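PDB 7CMJ: hypoxanthine phosphoribosyltransferase from Leishmania donovani, which converts hypoxanthine and guanine to IMP and GMP, transferring the phosphoribosyl group from phosphoribosylpyrophosphate in the purine salvage pathway. Local coordinates for residues 60-65 and 119-124. Numbering follows the deposited sequence.
Sequences YLLCVL and RHILIV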
ATOM      1  N   TYR A  60      10.236 -18.894  -5.396  1.00 45.35           N
ATOM      2  CA  TYR A  60       9.805 -17.502  -5.392  1.00 42.97           C
ATOM      3  C   TYR A  60      10.907 -16.613  -4.829  1.00 39.10           C
ATOM      4  O   TYR A  60      11.396 -16.843  -3.722  1.00 43.49           O
ATOM      5  CB  TYR A  60       8.530 -17.338  -4.565  1.00 45.80           C
ATOM      6  CG  TYR A  60       7.263 -17.670  -5.309  1.00 51.48           C
ATOM      7  CD1 TYR A  60       6.445 -16.661  -5.827  1.00 51.38           C
ATOM      8  CD2 TYR A  60       6.863 -18.993  -5.483  1.00 44.18           C
ATOM      9  CE1 TYR A  60       5.270 -16.965  -6.509  1.00 43.02           C
ATOM     10  CE2 TYR A  60       5.691 -19.300  -6.162  1.00 46.72           C
ATOM     11  CZ  TYR A  60       4.904 -18.282  -6.671  1.00 47.26           C
ATOM     12  OH  TYR A  60       3.751 -18.592  -7.345  1.00 55.42           O
ATOM     13  N   LEU A  61      11.277 -15.587  -5.577  1.00 35.01           N
ATOM     14  CA  LEU A  61      12.273 -14.627  -5.119  1.00 39.41           C
ATOM     15  C   LEU A  61      11.567 -13.439  -4.488  1.00 38.56           C
ATOM     16  O   LEU A  61      10.830 -12.712  -5.162  1.00 44.86           O
ATOM     17  CB  LEU A  61      13.166 -14.169  -6.272  1.00 42.13           C
ATOM     18  CG  LEU A  61      14.095 -15.269  -6.795  1.00 35.29           C
ATOM     19  CD1 LEU A  61      15.026 -14.732  -7.871  1.00 30.89           C
ATOM     20  CD2 LEU A  61      14.879 -15.918  -5.640  1.00 30.36           C
ATOM     21  N   LEU A  62      11.788 -13.242  -3.202  1.00 38.78           N
ATOM     22  CA  LEU A  62      11.153 -12.160  -2.465  1.00 33.69           C
ATOM     23  C   LEU A  62      12.120 -10.988  -2.387  1.00 30.03           C
ATOM     24  O   LEU A  62      12.947 -10.902  -1.487  1.00 40.61           O
ATOM     25  CB  LEU A  62      10.753 -12.639  -1.087  1.00 43.47           C
ATOM     26  CG  LEU A  62       9.255 -12.720  -0.908  1.00 48.88           C
ATOM     27  CD1 LEU A  62       9.097 -12.670   0.549  1.00 60.09           C
ATOM     28  CD2 LEU A  62       8.594 -11.525  -1.540  1.00 49.84           C
ATOM     29  N   CYS A  63      12.002 -10.071  -3.332  1.00 27.26           N
ATOM     30  CA  CYS A  63      12.869  -8.903  -3.381  1.00 27.87           C
ATOM     31  C   CYS A  63      12.405  -7.876  -2.351  1.00 32.52           C
ATOM     32  O   CYS A  63      11.351  -7.246  -2.512  1.00 34.34           O
ATOM     33  CB  CYS A  63      12.861  -8.313  -4.785  1.00 31.08           C
ATOM     34  SG  CYS A  63      13.898  -6.873  -4.933  1.00 41.27           S
ATOM     35  N   VAL A  64      13.192  -7.700  -1.294  1.00 26.26           N
ATOM     36  CA  VAL A  64      12.937  -6.632  -0.335  1.00 29.41           C
ATOM     37  C   VAL A  64      13.413  -5.326  -0.947  1.00 37.07           C
ATOM     38  O   VAL A  64      14.600  -5.159  -1.253  1.00 43.86           O
ATOM     39  CB  VAL A  64      13.648  -6.904   0.995  1.00 34.78           C
ATOM     40  CG1 VAL A  64      13.283  -5.845   1.995  1.00 31.21           C
ATOM     41  CG2 VAL A  64      13.318  -8.314   1.514  1.00 31.91           C
ATOM     42  N   LEU A  65      12.490  -4.405  -1.159  1.00 33.47           N
ATOM     43  CA  LEU A  65      12.843  -3.137  -1.774  1.00 34.61           C
ATOM     44  C   LEU A  65      13.413  -2.175  -0.737  1.00 39.28           C
ATOM     45  O   LEU A  65      13.112  -2.276   0.456  1.00 51.92           O
ATOM     46  CB  LEU A  65      11.616  -2.536  -2.439  1.00 39.97           C
ATOM     47  CG  LEU A  65      11.151  -3.345  -3.637  1.00 38.10           C
ATOM     48  CD1 LEU A  65       9.746  -2.898  -3.993  1.00 48.94           C
ATOM     49  CD2 LEU A  65      12.092  -3.097  -4.783  1.00 28.23           C
ATOM     50  N   ARG A 119       4.439 -22.834  -1.154  1.00 45.81           N
ATOM     51  CA  ARG A 119       5.457 -22.535  -2.147  1.00 46.60           C
ATOM     52  C   ARG A 119       6.800 -22.365  -1.456  1.00 53.51           C
ATOM     53  O   ARG A 119       6.875 -22.147  -0.240  1.00 57.50           O
ATOM     54  CB  ARG A 119       5.127 -21.268  -2.930  1.00 45.44           C
ATOM     55  CG  ARG A 119       3.806 -21.333  -3.635  1.00 40.87           C
ATOM     56  CD  ARG A 119       4.030 -22.053  -4.932  1.00 56.17           C
ATOM     57  NE  ARG A 119       3.087 -23.135  -5.117  1.00 70.63           N
ATOM     58  CZ  ARG A 119       1.940 -22.998  -5.766  1.00 83.34           C
ATOM     59  NH1 ARG A 119       1.610 -21.819  -6.285  1.00 77.68           N
ATOM     60  NH2 ARG A 119       1.121 -24.034  -5.876  1.00 92.65           N
ATOM     61  N   HIS A 120       7.865 -22.465  -2.244  1.00 47.53           N
ATOM     62  CA  HIS A 120       9.209 -22.292  -1.723  1.00 42.77           C
ATOM     63  C   HIS A 120       9.652 -20.856  -1.961  1.00 36.62           C
ATOM     64  O   HIS A 120       9.739 -20.400  -3.107  1.00 36.08           O
ATOM     65  CB  HIS A 120      10.185 -23.289  -2.339  1.00 36.87           C
ATOM     66  CG  HIS A 120       9.760 -24.720  -2.200  1.00 43.44           C
ATOM     67  ND1 HIS A 120       9.863 -25.423  -1.016  1.00 45.95           N
ATOM     68  CD2 HIS A 120       9.270 -25.594  -3.111  1.00 45.43           C
ATOM     69  CE1 HIS A 120       9.433 -26.660  -1.198  1.00 43.45           C
ATOM     70  NE2 HIS A 120       9.072 -26.792  -2.463  1.00 49.44           N
ATOM     71  N   ILE A 121       9.946 -20.153  -0.877  1.00 36.17           N
ATOM     72  CA  ILE A 121      10.260 -18.734  -0.931  1.00 37.87           C
ATOM     73  C   ILE A 121      11.695 -18.513  -0.500  1.00 34.54           C
ATOM     74  O   ILE A 121      12.163 -19.092   0.489  1.00 45.55           O
ATOM     75  CB  ILE A 121       9.330 -17.905  -0.033  1.00 47.49           C
ATOM     76  CG1 ILE A 121       7.871 -18.181  -0.366  1.00 43.13           C
ATOM     77  CG2 ILE A 121       9.697 -16.419  -0.138  1.00 47.02           C
ATOM     78  CD1 ILE A 121       6.995 -17.585   0.652  1.00 50.20           C
ATOM     79  N   LEU A 122      12.376 -17.648  -1.225  1.00 36.93           N
ATOM     80  CA  LEU A 122      13.702 -17.183  -0.865  1.00 35.98           C
ATOM     81  C   LEU A 122      13.621 -15.676  -0.667  1.00 39.67           C
ATOM     82  O   LEU A 122      13.353 -14.936  -1.618  1.00 35.98           O
ATOM     83  CB  LEU A 122      14.703 -17.557  -1.948  1.00 38.38           C
ATOM     84  CG  LEU A 122      16.175 -17.481  -1.563  1.00 48.67           C
ATOM     85  CD1 LEU A 122      16.419 -18.388  -0.376  1.00 49.25           C
ATOM     86  CD2 LEU A 122      17.048 -17.881  -2.766  1.00 40.29           C
ATOM     87  N   ILE A 123      13.806 -15.222   0.571  1.00 41.51           N
ATOM     88  CA  ILE A 123      13.860 -13.791   0.856  1.00 41.50           C
ATOM     89  C   ILE A 123      15.199 -13.267   0.352  1.00 41.04           C
ATOM     90  O   ILE A 123      16.259 -13.763   0.753  1.00 40.44           O
ATOM     91  CB  ILE A 123      13.684 -13.511   2.357  1.00 38.92           C
ATOM     92  CG1 ILE A 123      12.301 -13.950   2.828  1.00 37.03           C
ATOM     93  CG2 ILE A 123      13.891 -12.037   2.657  1.00 32.26           C
ATOM     94  CD1 ILE A 123      12.074 -13.753   4.314  1.00 31.89           C
ATOM     95  N   VAL A 124      15.157 -12.274  -0.537  1.00 28.49           N
ATOM     96  CA  VAL A 124      16.362 -11.718  -1.141  1.00 30.38           C
ATOM     97  C   VAL A 124      16.732 -10.420  -0.437  1.00 29.64           C
ATOM     98  O   VAL A 124      15.971  -9.446  -0.457  1.00 33.36           O
ATOM     99  CB  VAL A 124      16.193 -11.491  -2.644  1.00 30.11           C
ATOM    100  CG1 VAL A 124      17.468 -10.851  -3.211  1.00 28.02           C
ATOM    101  CG2 VAL A 124      15.879 -12.808  -3.326  1.00 28.15           C
TER
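Tyr60 and Leu62 carry the backbone bonds that join strand 60-64 to the parallel strand 120-124. Both strands lie in the central sheet of the phosphoribosyltransferase fold. Helix 69-81 packs on the face with Leu61, Cys63 and Val124. On the other face, helix 131-142 packs on Leu62, Ile121 and Ile123.

Tyr60 N donates to His120 O at 2.8 Å, an almost straight bond (177° at the hydrogen). Tyr60 O accepts from Leu122 N. Leu62 repeats the pattern: its N donates to Leu122 O and its O accepts from Val124 N at 2.8 Å. That last donor stands above the carbonyl plane. Leu61 and Cys63 turn their backbone bonds the other way, to Lys87, Glu89 and Ile91 of strand 86-94. The ladder ends in a weak bond from Val64 N to Val124 O at 3.4 Å; Val124 O is also hydrogen-bonded to Ser68 OG. Beyond Val124 comes Glu125, which binds barium here.

Apolar side chains meet on both faces of the pair. Leu61 CD2 meets Val124 CG2 at 4.0 Å. Leu62 CG lies 3.8 Å from Ile121 CG2. The His120 side chain leads away from strand 60-64, and its ND1 is hydrogen-bonded to Ser148 OG. The Arg119 chain bends at chi2 (-83°) and chi3 (129°) as it passes the CD2/CE2 side of the Tyr60 ring, with Arg119 CB 3.8 Å from Tyr60 CD2.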